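Side-chain contacts in ethyl acetate hydrolase (Pseudomonas veronii, PDB 5EFZ), which hydrolyses ethyl acetate to ethanol and acetate, a step in the bacterial breakdown of short-chain methyl ketones such as 2-butanone: residues K73-E76 / Q77-G81; E182-F185 / L186-E189; P230-R234 / T235-K239; Q247-D251 / G252-R256; D332-L335 / G336-G339. All blocks are in the same frame, centred on the assembly; numbering follows the deposited sequence.

Contact 1 of 5, residues K73-E76 / Q77-G81; sequences KAME and QIYIG
Helix 72-79, the crossover helix of the beta-alpha-beta unit between strands 61-65 and 92-96 of the alpha/beta-hydrolase sheet, brings M75 against Y79 and K73 against Q77. Bends at chi2 and chi3 fold M75 back on itself and bring its methyl CE to 3.8 Å from Y79 CD2, while SD lies oblique to the ring in a Met-aromatic contact, 5.5 Å from the centroid. A flexible thioether suits this buried spot beside W67 and V95. On the exposed side the aliphatic part of K73 runs past the Q77 amide, K73 CG 4.0 Å from Q77 CD. K73 CG stands anti to the backbone N (chi1 -163°), and a bend at chi2 carries NZ to both the G23 carbonyl and E76; its salt bridge to E76 OE1, 3.0 Å long, meets that oxygen from above the carboxylate plane. A methionine at K73 would probably leave the E76 carboxylate and the G23 carbonyl without their charged mate. At the C-terminal end I80 leaves helical angles, and its N still reaches E76 O at 3.3 Å. One water donates to both E76 O and I80 O, lying 2.7 Å from the former.

Contact 2 of 5, residues E182-F185 / L186-E189; sequences EHDF and LFTE
D184 and F187, one turn apart, meet carboxylate to ring edge: D184 OD1 lies in the plane of the F187 ring, 3.8 Å from F187 CD2, and the two planes are only 27° apart. Both side chains leave the helix with CG anti to the backbone N (chi1 -167° for D184, 172° for F187), which lays the carboxylate alongside the ring's rim, where the C-H dipoles are positive. That suits a buried OD1 that has no polar partner, while OD2 takes hydrogen bonds from N180 and W273. E189, extended beyond CG, brings OE2 obliquely to 3.8 Å from F185 CE1; its other oxygen, OE1, forms a salt bridge with K221 of the second subunit. A water 2.7 Å from T188 OG1 also makes a weak bond to D184 O. Underneath run regular i to i+4 bonds, the shortest from E189 N to F185 O at 2.8 Å. H183 reaches L225 O of the second subunit through NE2. The whole is the first two turns of helix 182-196, which pack against the second subunit, while the D184 and F187 side chains lie about 7 Å from those of the inferred catalytic S151 and H334, respectively.

Contact 3 of 5, residues P230-R234 / T235-K239; sequences PEFFR and TGRHK
With CG anti to the backbone N (chi1 179°), the F232 ring swings forward under R237, whose CB settles over one face, 3.6 Å from the ring centroid, in a CH-pi contact. The guanidinium beyond stands almost perpendicular to that ring and leads away to D332 and T340. H238 takes the less common first torsion, CG between the backbone N and the carbonyl carbon (chi1 53°), which presents one imidazole face to the edge of F233: an edge-to-face pair with centroids 5.5 Å apart and planes at 61°. H238 NE2 is held by E182 of the second subunit, whereas the buried ND1 has no partner. On the outer side R234 grips E231 side-on, NE to OE2 at 2.6 Å and NH2 to OE1 at 2.9 Å, both oxygens using their syn lone pairs close to the guanidinium plane. T235 CG2 lies over one face of that guanidinium, and T235 returns to the helix twice: OG1, 2.8 Å from E231 O, and N, 3.0 Å from the same oxygen, arrive from opposite faces of its plane. A threonine suits the spot because its hydroxyl gives the E231 carbonyl a second donor. G236 follows with positive phi, a conformation easiest for glycine; R237 N bonds F232 O at 2.9 Å. The turn is a Schellman motif closing helix 230-234, and G236 doubles as N-cap residue of helix 237-240.

Contact 4 of 5, residues Q247-D251 / G252-R256; sequences QMFVD and GFMKR
Aromatic and sulfur contacts join F249 to F253 and M254. The two phenyl rings lie side by side, pointing the same way, with planes 26° apart and centroids 5.1 Å apart, yet slid so far that they barely overlap; the nearest approach of the two rings is F249 CE1 to F253 CG, 3.8 Å. M254 places CG 3.9 Å from F249 CE2, and bends at chi2 and chi3 leave SD oblique to that ring in a Met-aromatic contact. Among the backbone bonds, F249 O accepts from both F253 N at 3.0 Å and M254 N at 3.2 Å, and K255 N reaches V250 O at 2.7 Å: a pi-type turn that widens helix 246-258. At G252 a side chain would collide with M248 O, so glycine fits. The charged pair is slack: K255, extended alongside D251, offers NZ to D251 OD1 at 3.4 Å, a weak salt bridge, and NZ also makes a long, weak ion pair with E217. Apolar packing and backbone bonds therefore probably carry the contact, with the weak charged pair adding little.

Contact 5 of 5, residues D332-L335 / G336-G339; sequences DGHL and GLFG. With ACT (acetate ion), chain O.
H334 NE2 donates to atom O of a bound acetate ion, 2.7 Å away and nearly straight at 161°, the acetate lying at the imidazole edge in the ring plane. Over one face of the same ring comes L337, its CD1 4.2 Å from the centroid, an apolar methyl suited to covering a flat ring without competing for its nitrogens. ND1 on the far side is bonded to D305, and with S151 these make the inferred Ser-His-Asp catalytic triad of the alpha/beta-hydrolase fold; the acetate is also bonded to S151, Y68 and M152. Replacing H334 by a phenylalanine would probably leave D305 without the ND1 bond and take away one of the acetate's several hydrogen bonds. Behind the histidine the loop coils tightly: G336 N bonds G333 O at 2.9 Å and F338 N bonds L335 O at 2.9 Å. L335, with CG anti to its carbonyl carbon (chi1 -70°), lays CD2 over the F338 ring face, 3.9 Å from the centroid. G336 leaves room for D332 CB, 3.8 Å from its CA, while D332 OD2 meets R237 and T340.

How the contacts relate
All five contacts are local and follow one another in series, so none nests in or crosses another and none closes a long loop. Contact 1 lies on a crossover helix of the central sheet; contact 2, on the far side of the chain's centre, begins helix 182-196. Contact 3 turns from helix 230-234 into helix 237-240, which is followed by helix 246-258 of contact 4; F232, F233 and H238 pack on F249. Contact 5, the loop before helix 342-356, touches contacts 1, 3 and 4 but not contact 2: D332 takes a salt bridge from R237, L335 and F338 touch M254 and F253, and L337 and G339 meet Y79 and I78. Contacts 2 and 3 both reach the second subunit.

Contact 1 of 5, residues K73-E76 / Q77-G81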
loop_
_atom_site.group_PDB
_atom_site.type_symbol
_atom_site.label_atom_id
_atom_site.label_comp_id
_atom_site.label_asym_id
_atom_site.label_seq_id
_atom_site.Cartn_x
_atom_site.Cartn_y
_atom_site.Cartn_z
ATOM N N LYS A 73 -2.744 27.238 2.576
ATOM C CA LYS A 73 -2.533 27.353 4.013
ATOM C C LYS A 73 -1.508 26.333 4.494
ATOM O O LYS A 73 -0.623 26.662 5.300
ATOM C CB LYS A 73 -3.830 27.150 4.796
ATOM C CG LYS A 73 -3.737 27.667 6.220
ATOM C CD LYS A 73 -3.338 29.135 6.121
ATOM C CE LYS A 73 -3.223 29.828 7.455
ATOM N NZ LYS A 73 -2.881 31.265 7.235
ATOM N N ALA A 74 -1.635 25.105 3.997
ATOM C CA ALA A 74 -0.690 24.048 4.363
ATOM C C ALA A 74 0.743 24.375 3.939
ATOM O O ALA A 74 1.659 24.132 4.713
ATOM C CB ALA A 74 -1.101 22.706 3.760
ATOM N N MET A 75 0.942 24.879 2.717
ATOM C CA MET A 75 2.295 25.170 2.260
ATOM C C MET A 75 2.896 26.259 3.133
ATOM O O MET A 75 4.093 26.235 3.467
ATOM C CB MET A 75 2.318 25.597 0.787
ATOM C CG MET A 75 1.612 24.609 -0.149
ATOM S SD MET A 75 2.262 22.926 0.124
ATOM C CE MET A 75 3.953 23.137 -0.428
ATOM N N GLU A 76 2.058 27.217 3.503
ATOM C CA GLU A 76 2.507 28.303 4.352
ATOM C C GLU A 76 2.924 27.827 5.743
ATOM O O GLU A 76 4.005 28.165 6.224
ATOM C CB GLU A 76 1.405 29.352 4.489
ATOM C CG GLU A 76 1.784 30.466 5.413
ATOM C CD GLU A 76 0.617 31.353 5.758
ATOM O OE1 GLU A 76 -0.530 31.009 5.398
ATOM O OE2 GLU A 76 0.852 32.398 6.389
ATOM N N GLN A 77 2.045 27.070 6.394
ATOM C CA GLN A 77 2.278 26.611 7.747
ATOM C C GLN A 77 3.502 25.689 7.873
ATOM O O GLN A 77 4.204 25.741 8.872
ATOM C CB GLN A 77 1.032 25.879 8.274
ATOM C CG GLN A 77 -0.115 26.832 8.584
ATOM C CD GLN A 77 -1.362 26.115 9.058
ATOM O OE1 GLN A 77 -1.624 24.965 8.675
ATOM N NE2 GLN A 77 -2.142 26.787 9.894
ATOM N N ILE A 78 3.728 24.843 6.878
ATOM C CA ILE A 78 4.761 23.803 7.017
ATOM C C ILE A 78 6.127 24.286 6.519
ATOM O O ILE A 78 7.163 23.945 7.103
ATOM C CB ILE A 78 4.332 22.524 6.269
ATOM C CG1 ILE A 78 3.008 22.007 6.851
ATOM C CG2 ILE A 78 5.422 21.426 6.342
ATOM C CD1 ILE A 78 2.291 21.046 5.933
ATOM N N TYR A 79 6.134 25.119 5.482
ATOM C CA TYR A 79 7.376 25.383 4.732
ATOM C C TYR A 79 7.881 26.827 4.702
ATOM O O TYR A 79 9.085 27.060 4.507
ATOM C CB TYR A 79 7.198 24.908 3.285
ATOM C CG TYR A 79 6.960 23.419 3.206
ATOM C CD1 TYR A 79 7.989 22.539 3.399
ATOM C CD2 TYR A 79 5.688 22.908 2.917
ATOM C CE1 TYR A 79 7.789 21.157 3.365
ATOM C CE2 TYR A 79 5.471 21.525 2.854
ATOM C CZ TYR A 79 6.523 20.658 3.081
ATOM O OH TYR A 79 6.320 19.290 3.045
ATOM N N ILE A 80 6.998 27.796 4.895
ATOM C CA ILE A 80 7.397 29.198 4.694
ATOM C C ILE A 80 7.690 29.922 6.000
ATOM O O ILE A 80 6.921 29.815 6.955
ATOM C CB ILE A 80 6.301 29.962 3.905
ATOM C CG1 ILE A 80 6.114 29.316 2.532
ATOM C CG2 ILE A 80 6.649 31.476 3.824
ATOM C CD1 ILE A 80 4.924 29.906 1.717
ATOM N N GLY A 81 8.818 30.646 6.063
ATOM C CA GLY A 81 9.116 31.415 7.255
ATOM C C GLY A 81 10.528 31.975 7.279
ATOM O O GLY A 81 11.422 31.522 6.551
HETATM O O HOH W 1 4.939 29.461 8.447
#

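Contact 2 of 5, residues E182-F185 / L186-E189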
loop_
_atom_site.group_PDB
_atom_site.type_symbol
_atom_site.label_atom_id
_atom_site.label_comp_id
_atom_site.label_asym_id
_atom_site.label_seq_id
_atom_site.Cartn_x
_atom_site.Cartn_y
_atom_site.Cartn_z
ATOM N N GLU A 182 1.455 3.228 -13.601
ATOM C CA GLU A 182 0.222 2.431 -13.576
ATOM C C GLU A 182 -0.165 2.073 -12.135
ATOM O O GLU A 182 -1.355 2.050 -11.789
ATOM C CB GLU A 182 0.372 1.151 -14.408
ATOM C CG GLU A 182 0.432 1.348 -15.932
ATOM C CD GLU A 182 0.324 0.015 -16.694
ATOM O OE1 GLU A 182 1.307 -0.779 -16.695
ATOM O OE2 GLU A 182 -0.748 -0.252 -17.284
ATOM N N HIS A 183 0.828 1.815 -11.288
ATOM C CA HIS A 183 0.553 1.472 -9.895
ATOM C C HIS A 183 -0.066 2.672 -9.174
ATOM O O HIS A 183 -0.967 2.515 -8.348
ATOM C CB HIS A 183 1.849 0.997 -9.191
ATOM C CG HIS A 183 1.680 0.665 -7.739
ATOM N ND1 HIS A 183 1.943 1.577 -6.729
ATOM C CD2 HIS A 183 1.334 -0.491 -7.125
ATOM C CE1 HIS A 183 1.710 1.005 -5.557
ATOM N NE2 HIS A 183 1.343 -0.247 -5.768
ATOM N N ASP A 184 0.429 3.874 -9.466
ATOM C CA ASP A 184 -0.101 5.048 -8.778
ATOM C C ASP A 184 -1.530 5.334 -9.265
ATOM O O ASP A 184 -2.413 5.742 -8.490
ATOM C CB ASP A 184 0.813 6.250 -9.015
ATOM C CG ASP A 184 0.514 7.395 -8.087
ATOM O OD1 ASP A 184 0.033 7.152 -6.951
ATOM O OD2 ASP A 184 0.778 8.548 -8.484
ATOM N N PHE A 185 -1.748 5.119 -10.564
ATOM C CA PHE A 185 -3.080 5.256 -11.136
ATOM C C PHE A 185 -4.079 4.315 -10.465
ATOM O O PHE A 185 -5.205 4.706 -10.143
ATOM C CB PHE A 185 -3.038 4.976 -12.638
ATOM C CG PHE A 185 -4.350 5.244 -13.354
ATOM C CD1 PHE A 185 -5.375 4.294 -13.363
ATOM C CD2 PHE A 185 -4.525 6.416 -14.080
ATOM C CE1 PHE A 185 -6.587 4.551 -14.036
ATOM C CE2 PHE A 185 -5.720 6.664 -14.759
ATOM C CZ PHE A 185 -6.749 5.742 -14.728
ATOM N N LEU A 186 -3.665 3.067 -10.246
ATOM C CA LEU A 186 -4.520 2.118 -9.509
ATOM C C LEU A 186 -4.829 2.566 -8.069
ATOM O O LEU A 186 -5.977 2.458 -7.588
ATOM C CB LEU A 186 -3.855 0.743 -9.483
ATOM C CG LEU A 186 -4.586 -0.313 -8.630
ATOM C CD1 LEU A 186 -5.928 -0.708 -9.270
ATOM C CD2 LEU A 186 -3.686 -1.540 -8.477
ATOM N N PHE A 187 -3.801 3.025 -7.351
ATOM C CA PHE A 187 -4.012 3.558 -6.015
ATOM C C PHE A 187 -5.084 4.651 -6.016
ATOM O O PHE A 187 -6.009 4.645 -5.215
ATOM C CB PHE A 187 -2.698 4.130 -5.488
ATOM C CG PHE A 187 -2.827 4.891 -4.193
ATOM C CD1 PHE A 187 -3.581 4.398 -3.148
ATOM C CD2 PHE A 187 -2.101 6.077 -3.999
ATOM C CE1 PHE A 187 -3.657 5.116 -1.909
ATOM C CE2 PHE A 187 -2.195 6.798 -2.783
ATOM C CZ PHE A 187 -2.961 6.313 -1.752
ATOM N N THR A 188 -4.939 5.600 -6.931
ATOM C CA THR A 188 -5.895 6.700 -6.975
ATOM C C THR A 188 -7.269 6.216 -7.439
ATOM O O THR A 188 -8.283 6.709 -6.972
ATOM C CB THR A 188 -5.380 7.801 -7.868
ATOM O OG1 THR A 188 -4.048 8.153 -7.411
ATOM C CG2 THR A 188 -6.308 9.032 -7.732
ATOM N N GLU A 189 -7.308 5.234 -8.329
ATOM C CA GLU A 189 -8.598 4.629 -8.704
ATOM C C GLU A 189 -9.301 4.035 -7.483
ATOM O O GLU A 189 -10.519 4.194 -7.295
ATOM C CB GLU A 189 -8.420 3.554 -9.769
ATOM C CG GLU A 189 -9.728 2.814 -10.086
ATOM C CD GLU A 189 -9.641 2.006 -11.367
ATOM O OE1 GLU A 189 -9.784 0.756 -11.325
ATOM O OE2 GLU A 189 -9.457 2.633 -12.419
HETATM O O HOH W 2 -2.419 8.533 -9.556
#

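Contact 3 of 5, residues P230-R234 / T235-K239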
loop_
_atom_site.group_PDB
_atom_site.type_symbol
_atom_site.label_atom_id
_atom_site.label_comp_id
_atom_site.label_asym_id
_atom_site.label_seq_id
_atom_site.Cartn_x
_atom_site.Cartn_y
_atom_site.Cartn_z
ATOM N N PRO A 230 5.182 1.198 6.735
ATOM C CA PRO A 230 5.141 0.212 7.819
ATOM C C PRO A 230 6.104 0.581 8.973
ATOM O O PRO A 230 5.790 0.356 10.144
ATOM C CB PRO A 230 5.573 -1.084 7.127
ATOM C CG PRO A 230 5.048 -0.890 5.686
ATOM C CD PRO A 230 5.306 0.577 5.399
ATOM N N GLU A 231 7.259 1.147 8.645
ATOM C CA GLU A 231 8.219 1.546 9.679
ATOM C C GLU A 231 7.703 2.678 10.566
ATOM O O GLU A 231 7.991 2.713 11.769
ATOM C CB GLU A 231 9.543 2.002 9.053
ATOM C CG GLU A 231 10.526 0.898 8.776
ATOM C CD GLU A 231 10.903 0.134 10.028
ATOM O OE1 GLU A 231 11.879 0.506 10.728
ATOM O OE2 GLU A 231 10.210 -0.853 10.321
ATOM N N PHE A 232 6.982 3.617 9.957
ATOM C CA PHE A 232 6.308 4.694 10.708
ATOM C C PHE A 232 5.547 4.109 11.891
ATOM O O PHE A 232 5.688 4.553 13.056
ATOM C CB PHE A 232 5.364 5.451 9.770
ATOM C CG PHE A 232 4.561 6.591 10.416
ATOM C CD1 PHE A 232 5.104 7.868 10.510
ATOM C CD2 PHE A 232 3.228 6.398 10.798
ATOM C CE1 PHE A 232 4.346 8.969 11.055
ATOM C CE2 PHE A 232 2.476 7.446 11.314
ATOM C CZ PHE A 232 3.033 8.736 11.453
ATOM N N PHE A 233 4.725 3.110 11.595
ATOM C CA PHE A 233 3.897 2.490 12.625
ATOM C C PHE A 233 4.669 1.546 13.497
ATOM O O PHE A 233 4.438 1.508 14.710
ATOM C CB PHE A 233 2.698 1.767 11.988
ATOM C CG PHE A 233 1.778 2.722 11.261
ATOM C CD1 PHE A 233 0.999 3.628 11.981
ATOM C CD2 PHE A 233 1.715 2.744 9.870
ATOM C CE1 PHE A 233 0.148 4.518 11.316
ATOM C CE2 PHE A 233 0.889 3.656 9.209
ATOM C CZ PHE A 233 0.110 4.542 9.935
ATOM N N ARG A 234 5.583 0.774 12.916
ATOM C CA ARG A 234 6.303 -0.190 13.713
ATOM C C ARG A 234 7.081 0.504 14.820
ATOM O O ARG A 234 7.187 -0.026 15.937
ATOM C CB ARG A 234 7.280 -1.034 12.869
ATOM C CG ARG A 234 8.041 -2.066 13.741
ATOM C CD ARG A 234 9.106 -2.851 12.977
ATOM N NE ARG A 234 10.288 -2.052 12.640
ATOM C CZ ARG A 234 11.318 -1.833 13.454
ATOM N NH1 ARG A 234 11.319 -2.335 14.680
ATOM N NH2 ARG A 234 12.351 -1.089 13.050
ATOM N N THR A 235 7.628 1.673 14.513
ATOM C CA THR A 235 8.503 2.345 15.478
ATOM C C THR A 235 7.722 3.337 16.339
ATOM O O THR A 235 8.293 4.027 17.177
ATOM C CB THR A 235 9.667 3.080 14.795
ATOM O OG1 THR A 235 9.153 4.110 13.943
ATOM C CG2 THR A 235 10.520 2.106 13.971
ATOM N N GLY A 236 6.409 3.396 16.135
ATOM C CA GLY A 236 5.552 4.160 17.024
ATOM C C GLY A 236 5.530 5.665 16.786
ATOM O O GLY A 236 5.248 6.423 17.713
ATOM N N ARG A 237 5.755 6.086 15.543
ATOM C CA ARG A 237 5.708 7.509 15.192
ATOM C C ARG A 237 4.347 8.143 15.509
ATOM O O ARG A 237 4.274 9.303 15.924
ATOM C CB ARG A 237 6.033 7.733 13.708
ATOM C CG ARG A 237 7.518 7.617 13.372
ATOM C CD ARG A 237 8.322 8.870 13.869
ATOM N NE ARG A 237 7.883 10.046 13.115
ATOM C CZ ARG A 237 7.820 11.278 13.606
ATOM N NH1 ARG A 237 8.164 11.504 14.862
ATOM N NH2 ARG A 237 7.377 12.277 12.841
ATOM N N HIS A 238 3.273 7.380 15.325
ATOM C CA HIS A 238 1.941 7.874 15.604
ATOM C C HIS A 238 1.821 8.219 17.090
ATOM O O HIS A 238 1.190 9.226 17.448
ATOM C CB HIS A 238 0.874 6.858 15.142
ATOM C CG HIS A 238 1.054 5.460 15.672
ATOM N ND1 HIS A 238 2.200 4.721 15.472
ATOM C CD2 HIS A 238 0.196 4.643 16.330
ATOM C CE1 HIS A 238 2.058 3.525 16.020
ATOM N NE2 HIS A 238 0.847 3.449 16.543
ATOM N N LYS A 239 2.484 7.435 17.951
ATOM C CA LYS A 239 2.476 7.721 19.377
ATOM C C LYS A 239 3.309 8.972 19.676
ATOM O O LYS A 239 2.912 9.811 20.484
ATOM C CB LYS A 239 2.988 6.517 20.176
ATOM C CG LYS A 239 2.118 5.286 19.977
ATOM C CD LYS A 239 2.648 4.078 20.718
ATOM C CE LYS A 239 1.800 2.838 20.436
ATOM N NZ LYS A 239 2.313 1.668 21.221
#

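Contact 4 of 5, residues Q247-D251 / G252-R256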
loop_
_atom_site.group_PDB
_atom_site.type_symbol
_atom_site.label_atom_id
_atom_site.label_comp_id
_atom_site.label_asym_id
_atom_site.label_seq_id
_atom_site.Cartn_x
_atom_site.Cartn_y
_atom_site.Cartn_z
ATOM N N GLN A 247 -5.858 2.977 16.116
ATOM C CA GLN A 247 -7.255 3.415 16.068
ATOM C C GLN A 247 -7.351 4.926 16.333
ATOM O O GLN A 247 -8.048 5.633 15.612
ATOM C CB GLN A 247 -8.131 2.633 17.056
ATOM C CG GLN A 247 -9.633 2.924 16.910
ATOM C CD GLN A 247 -10.536 2.000 17.743
ATOM O OE1 GLN A 247 -10.068 1.074 18.413
ATOM N NE2 GLN A 247 -11.846 2.238 17.670
ATOM N N MET A 248 -6.634 5.431 17.337
ATOM C CA MET A 248 -6.712 6.863 17.670
ATOM C C MET A 248 -6.118 7.729 16.555
ATOM O O MET A 248 -6.602 8.832 16.289
ATOM C CB MET A 248 -5.994 7.165 18.991
ATOM C CG MET A 248 -6.790 6.767 20.237
ATOM S SD MET A 248 -8.516 7.299 20.090
ATOM C CE MET A 248 -9.369 5.724 20.031
ATOM N N PHE A 249 -5.066 7.230 15.912
ATOM C CA PHE A 249 -4.442 7.932 14.789
ATOM C C PHE A 249 -5.354 7.983 13.561
ATOM O O PHE A 249 -5.525 9.033 12.916
ATOM C CB PHE A 249 -3.122 7.266 14.441
ATOM C CG PHE A 249 -2.357 7.970 13.358
ATOM C CD1 PHE A 249 -1.729 9.183 13.609
ATOM C CD2 PHE A 249 -2.275 7.421 12.095
ATOM C CE1 PHE A 249 -1.021 9.854 12.591
ATOM C CE2 PHE A 249 -1.556 8.067 11.089
ATOM C CZ PHE A 249 -0.943 9.282 11.331
ATOM N N VAL A 250 -5.939 6.842 13.214
ATOM C CA VAL A 250 -6.865 6.802 12.092
ATOM C C VAL A 250 -8.057 7.733 12.351
ATOM O O VAL A 250 -8.414 8.537 11.488
ATOM C CB VAL A 250 -7.360 5.356 11.836
ATOM C CG1 VAL A 250 -8.480 5.339 10.845
ATOM C CG2 VAL A 250 -6.187 4.513 11.340
ATOM N N ASP A 251 -8.651 7.648 13.548
ATOM C CA ASP A 251 -9.820 8.463 13.840
ATOM C C ASP A 251 -9.486 9.947 14.059
ATOM O O ASP A 251 -10.175 10.820 13.531
ATOM C CB ASP A 251 -10.566 7.938 15.072
ATOM C CG ASP A 251 -11.181 6.575 14.845
ATOM O OD1 ASP A 251 -11.192 6.093 13.687
ATOM O OD2 ASP A 251 -11.644 5.981 15.842
ATOM N N GLY A 252 -8.443 10.219 14.840
ATOM C CA GLY A 252 -8.170 11.570 15.303
ATOM C C GLY A 252 -7.331 12.422 14.379
ATOM O O GLY A 252 -7.378 13.640 14.456
ATOM N N PHE A 253 -6.549 11.789 13.518
ATOM C CA PHE A 253 -5.725 12.499 12.548
ATOM C C PHE A 253 -6.314 12.334 11.125
ATOM O O PHE A 253 -6.679 13.315 10.454
ATOM C CB PHE A 253 -4.271 11.971 12.612
ATOM C CG PHE A 253 -3.267 12.765 11.796
ATOM C CD1 PHE A 253 -3.254 12.702 10.418
ATOM C CD2 PHE A 253 -2.296 13.529 12.428
ATOM C CE1 PHE A 253 -2.322 13.419 9.668
ATOM C CE2 PHE A 253 -1.350 14.248 11.698
ATOM C CZ PHE A 253 -1.358 14.192 10.310
ATOM N N MET A 254 -6.407 11.098 10.659
ATOM C CA MET A 254 -6.660 10.855 9.230
ATOM C C MET A 254 -8.135 11.044 8.860
ATOM O O MET A 254 -8.430 11.739 7.911
ATOM C CB MET A 254 -6.210 9.431 8.844
ATOM C CG MET A 254 -4.677 9.163 9.065
ATOM S SD MET A 254 -3.703 10.160 7.922
ATOM C CE MET A 254 -4.233 9.546 6.339
ATOM N N LYS A 255 -9.050 10.395 9.582
ATOM C CA LYS A 255 -10.463 10.612 9.284
ATOM C C LYS A 255 -10.843 12.088 9.459
ATOM O O LYS A 255 -11.582 12.655 8.666
ATOM C CB LYS A 255 -11.347 9.737 10.170
ATOM C CG LYS A 255 -11.276 8.250 9.805
ATOM C CD LYS A 255 -12.242 7.396 10.629
ATOM C CE LYS A 255 -12.145 5.928 10.220
ATOM N NZ LYS A 255 -13.061 5.114 11.054
ATOM N N ARG A 256 -10.321 12.695 10.515
ATOM C CA ARG A 256 -10.642 14.092 10.816
ATOM C C ARG A 256 -10.155 15.026 9.702
ATOM O O ARG A 256 -10.828 16.010 9.380
ATOM C CB ARG A 256 -10.035 14.481 12.172
ATOM C CG ARG A 256 -10.284 15.913 12.603
ATOM C CD ARG A 256 -9.795 16.179 14.046
ATOM N NE ARG A 256 -10.593 15.419 15.012
ATOM C CZ ARG A 256 -10.130 14.876 16.139
ATOM N NH1 ARG A 256 -8.858 15.025 16.499
ATOM N NH2 ARG A 256 -10.954 14.199 16.928
#

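Contact 5 of 5, residues D332-L335 / G336-G339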
loop_
_atom_site.group_PDB
_atom_site.type_symbol
_atom_site.label_atom_id
_atom_site.label_comp_id
_atom_site.label_asym_id
_atom_site.label_seq_id
_atom_site.Cartn_x
_atom_site.Cartn_y
_atom_site.Cartn_z
ATOM N N ASP A 332 8.491 8.610 7.633
ATOM C CA ASP A 332 7.092 9.068 7.615
ATOM C C ASP A 332 6.510 8.887 6.213
ATOM O O ASP A 332 5.304 8.959 6.027
ATOM C CB ASP A 332 6.938 10.542 8.041
ATOM C CG ASP A 332 7.153 10.751 9.541
ATOM O OD1 ASP A 332 7.814 9.912 10.199
ATOM O OD2 ASP A 332 6.688 11.776 10.074
ATOM N N GLY A 333 7.357 8.633 5.228
ATOM C CA GLY A 333 6.830 8.303 3.905
ATOM C C GLY A 333 6.133 9.499 3.274
ATOM O O GLY A 333 6.419 10.672 3.580
ATOM N N HIS A 334 5.156 9.197 2.421
ATOM C CA HIS A 334 4.577 10.263 1.619
ATOM C C HIS A 334 4.036 11.435 2.439
ATOM O O HIS A 334 4.275 12.633 2.121
ATOM C CB HIS A 334 3.462 9.684 0.752
ATOM C CG HIS A 334 2.995 10.649 -0.288
ATOM N ND1 HIS A 334 3.723 10.905 -1.436
ATOM C CD2 HIS A 334 1.895 11.447 -0.341
ATOM C CE1 HIS A 334 3.067 11.800 -2.172
ATOM N NE2 HIS A 334 1.958 12.147 -1.529
ATOM N N LEU A 335 3.292 11.121 3.500
ATOM C CA LEU A 335 2.625 12.193 4.247
ATOM C C LEU A 335 3.561 12.884 5.237
ATOM O O LEU A 335 3.130 13.770 5.985
ATOM C CB LEU A 335 1.379 11.663 4.967
ATOM C CG LEU A 335 0.272 11.302 3.973
ATOM C CD1 LEU A 335 -0.932 10.666 4.689
ATOM C CD2 LEU A 335 -0.140 12.541 3.149
ATOM N N GLY A 336 4.851 12.544 5.192
ATOM C CA GLY A 336 5.879 13.418 5.756
ATOM C C GLY A 336 5.795 14.800 5.106
ATOM O O GLY A 336 6.312 15.767 5.647
ATOM N N LEU A 337 5.100 14.920 3.970
ATOM C CA LEU A 337 4.870 16.242 3.381
ATOM C C LEU A 337 4.070 17.143 4.321
ATOM O O LEU A 337 4.144 18.364 4.220
ATOM C CB LEU A 337 4.135 16.135 2.038
ATOM C CG LEU A 337 4.940 15.597 0.848
ATOM C CD1 LEU A 337 3.991 15.301 -0.320
ATOM C CD2 LEU A 337 6.036 16.597 0.432
ATOM N N PHE A 338 3.290 16.535 5.217
ATOM C CA PHE A 338 2.442 17.276 6.139
ATOM C C PHE A 338 3.245 17.927 7.286
ATOM O O PHE A 338 2.678 18.595 8.155
ATOM C CB PHE A 338 1.371 16.356 6.717
ATOM C CG PHE A 338 0.213 16.106 5.773
ATOM C CD1 PHE A 338 0.250 16.573 4.450
ATOM C CD2 PHE A 338 -0.918 15.426 6.214
ATOM C CE1 PHE A 338 -0.825 16.355 3.569
ATOM C CE2 PHE A 338 -2.012 15.229 5.356
ATOM C CZ PHE A 338 -1.966 15.683 4.040
ATOM N N GLY A 339 4.550 17.751 7.278
ATOM C CA GLY A 339 5.380 18.396 8.285
ATOM C C GLY A 339 5.466 17.685 9.629
ATOM O O GLY A 339 5.789 18.307 10.637
HETATM C C ACT O . -0.528 14.638 -2.520
HETATM O O ACT O . -0.078 13.463 -2.641
HETATM O OXT ACT O . -0.573 15.363 -3.571
HETATM C CH3 ACT O . -0.957 15.143 -1.184
#